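Local structure of cobalamin biosynthesis protein CobN (Mycobacterium tuberculosis, 7C6O) at residues A[632-636]-A[650-654]. The protein is the large, catalytic subunit of cobaltochelatase, which probably inserts cobalt into the corrin ring during cobalamin biosynthesis. Residues are numbered along the deposited sequence; the frame is centred on the assembly and turned at random.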
loop_
_atom_site.group_PDB
_atom_site.type_symbol
_atom_site.label_atom_id
_atom_site.label_comp_id
_atom_site.label_asym_id
_atom_site.label_seq_id
_atom_site.Cartn_x
_atom_site.Cartn_y
_atom_site.Cartn_z
ATOM N N LEU A 632 -36.586 27.784 1.997
ATOM C CA LEU A 632 -36.934 28.669 3.106
ATOM C C LEU A 632 -35.782 29.605 3.455
ATOM O O LEU A 632 -36.011 30.762 3.829
ATOM C CB LEU A 632 -37.352 27.850 4.328
ATOM C CG LEU A 632 -38.670 27.077 4.217
ATOM C CD1 LEU A 632 -38.994 26.372 5.528
ATOM C CD2 LEU A 632 -39.804 28.002 3.809
ATOM N N LEU A 633 -34.538 29.125 3.342
ATOM C CA LEU A 633 -33.388 29.990 3.596
ATOM C C LEU A 633 -33.340 31.149 2.608
ATOM O O LEU A 633 -33.071 32.293 2.994
ATOM C CB LEU A 633 -32.086 29.188 3.528
ATOM C CG LEU A 633 -31.848 28.133 4.609
ATOM C CD1 LEU A 633 -30.479 27.497 4.437
ATOM C CD2 LEU A 633 -31.996 28.738 5.994
ATOM N N ASP A 634 -33.581 30.868 1.324
ATOM C CA ASP A 634 -33.647 31.941 0.336
ATOM C C ASP A 634 -34.744 32.937 0.683
ATOM O O ASP A 634 -34.541 34.154 0.590
ATOM C CB ASP A 634 -33.879 31.365 -1.060
ATOM C CG ASP A 634 -32.729 30.511 -1.540
ATOM O OD1 ASP A 634 -31.624 30.613 -0.963
ATOM O OD2 ASP A 634 -32.930 29.742 -2.504
ATOM N N GLU A 635 -35.915 32.438 1.083
ATOM C CA GLU A 635 -36.997 33.328 1.485
ATOM C C GLU A 635 -36.606 34.147 2.709
ATOM O O GLU A 635 -36.942 35.334 2.805
ATOM C CB GLU A 635 -38.264 32.517 1.758
ATOM C CG GLU A 635 -39.481 33.354 2.115
ATOM C CD GLU A 635 -40.746 32.521 2.222
ATOM O OE1 GLU A 635 -40.691 31.310 1.920
ATOM O OE2 GLU A 635 -41.796 33.079 2.608
ATOM N N HIS A 636 -35.891 33.532 3.652
ATOM C CA HIS A 636 -35.428 34.266 4.826
ATOM C C HIS A 636 -34.521 35.423 4.427
ATOM O O HIS A 636 -34.628 36.527 4.977
ATOM C CB HIS A 636 -34.706 33.318 5.783
ATOM C CG HIS A 636 -34.141 33.995 6.994
ATOM N ND1 HIS A 636 -32.896 34.585 7.004
ATOM C CD2 HIS A 636 -34.653 34.173 8.235
ATOM C CE1 HIS A 636 -32.665 35.099 8.199
ATOM N NE2 HIS A 636 -33.715 34.861 8.965
ATOM N N ILE A 650 -40.938 33.677 9.238
ATOM C CA ILE A 650 -40.152 32.746 8.436
ATOM C C ILE A 650 -39.179 31.969 9.315
ATOM O O ILE A 650 -38.862 30.809 9.025
ATOM C CB ILE A 650 -39.435 33.493 7.291
ATOM C CG1 ILE A 650 -38.718 32.506 6.366
ATOM C CG2 ILE A 650 -38.462 34.526 7.833
ATOM C CD1 ILE A 650 -39.649 31.514 5.695
ATOM N N ARG A 651 -38.707 32.576 10.411
ATOM C CA ARG A 651 -37.888 31.838 11.368
ATOM C C ARG A 651 -38.660 30.663 11.958
ATOM O O ARG A 651 -38.103 29.573 12.138
ATOM C CB ARG A 651 -37.404 32.761 12.489
ATOM C CG ARG A 651 -36.356 33.797 12.094
ATOM C CD ARG A 651 -35.874 34.546 13.336
ATOM N NE ARG A 651 -34.972 35.655 13.034
ATOM C CZ ARG A 651 -35.228 36.929 13.321
ATOM N NH1 ARG A 651 -36.361 37.261 13.924
ATOM N NH2 ARG A 651 -34.346 37.871 13.011
ATOM N N GLN A 652 -39.944 30.868 12.269
ATOM C CA GLN A 652 -40.756 29.782 12.808
ATOM C C GLN A 652 -40.929 28.664 11.787
ATOM O O GLN A 652 -40.876 27.480 12.142
ATOM C CB GLN A 652 -42.122 30.307 13.255
ATOM C CG GLN A 652 -42.087 31.176 14.503
ATOM C CD GLN A 652 -43.468 31.636 14.935
ATOM O OE1 GLN A 652 -44.477 31.264 14.337
ATOM N NE2 GLN A 652 -43.517 32.453 15.982
ATOM N N GLN A 653 -41.151 29.021 10.518
ATOM C CA GLN A 653 -41.245 28.007 9.469
ATOM C C GLN A 653 -39.966 27.188 9.378
ATOM O O GLN A 653 -40.013 25.960 9.231
ATOM C CB GLN A 653 -41.532 28.659 8.118
ATOM C CG GLN A 653 -42.923 29.236 7.955
ATOM C CD GLN A 653 -43.153 29.754 6.548
ATOM O OE1 GLN A 653 -43.051 29.007 5.574
ATOM N NE2 GLN A 653 -43.446 31.045 6.432
ATOM N N ILE A 654 -38.814 27.855 9.450
ATOM C CA ILE A 654 -37.536 27.157 9.346
ATOM C C ILE A 654 -37.319 26.258 10.553
ATOM O O ILE A 654 -36.875 25.110 10.418
ATOM C CB ILE A 654 -36.391 28.173 9.171
ATOM C CG1 ILE A 654 -36.484 28.845 7.798
ATOM C CG2 ILE A 654 -35.034 27.504 9.362
ATOM C CD1 ILE A 654 -35.480 29.968 7.591
HETATM O O HOH W 1 -42.861 30.165 2.978
HETATM O O HOH W 2 -43.685 32.840 4.461
#
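By their CA atoms L632 pairs with I654 and H636 with I650 where helices 624-642 and 647-660 run antiparallel, their local axes 9.9 Å apart at closest approach and at 163° to each other. With only a short connection between them, the two form a helical hairpin; helix 675-694 packs against it, receiving L633 on L689 and H636 on L682. The apolar seam joins L632 CB to I654 CG1 at 3.7 Å, while the L632 and I650 side chains cross obliquely, CD2 lying 4.0 Å from CD1. With I650 chi1 at -175° and chi2 at 61°, its CD1 sits over the flat face of the E635 carboxylate, 3.8 Å from CD, whereas CG2 reaches H636 CD2 at 3.8 Å. R651 CG lies at the edge of the imidazole, near its plane and 4.2 Å from H636 NE2. D679 OD1, on helix 675-694, is hydrogen-bonded to H636 NE2 and forms a salt bridge with R651 NE, so one carboxylate oxygen ties both helices to the third. At the solvent-exposed side, two waters join E635 to Q653 in parallel: one donates to E635 OE1 and, at 2.8 Å, to Q653 OE1; the other donates to E635 OE2 and accepts from Q653 NE2 at 2.7 Å.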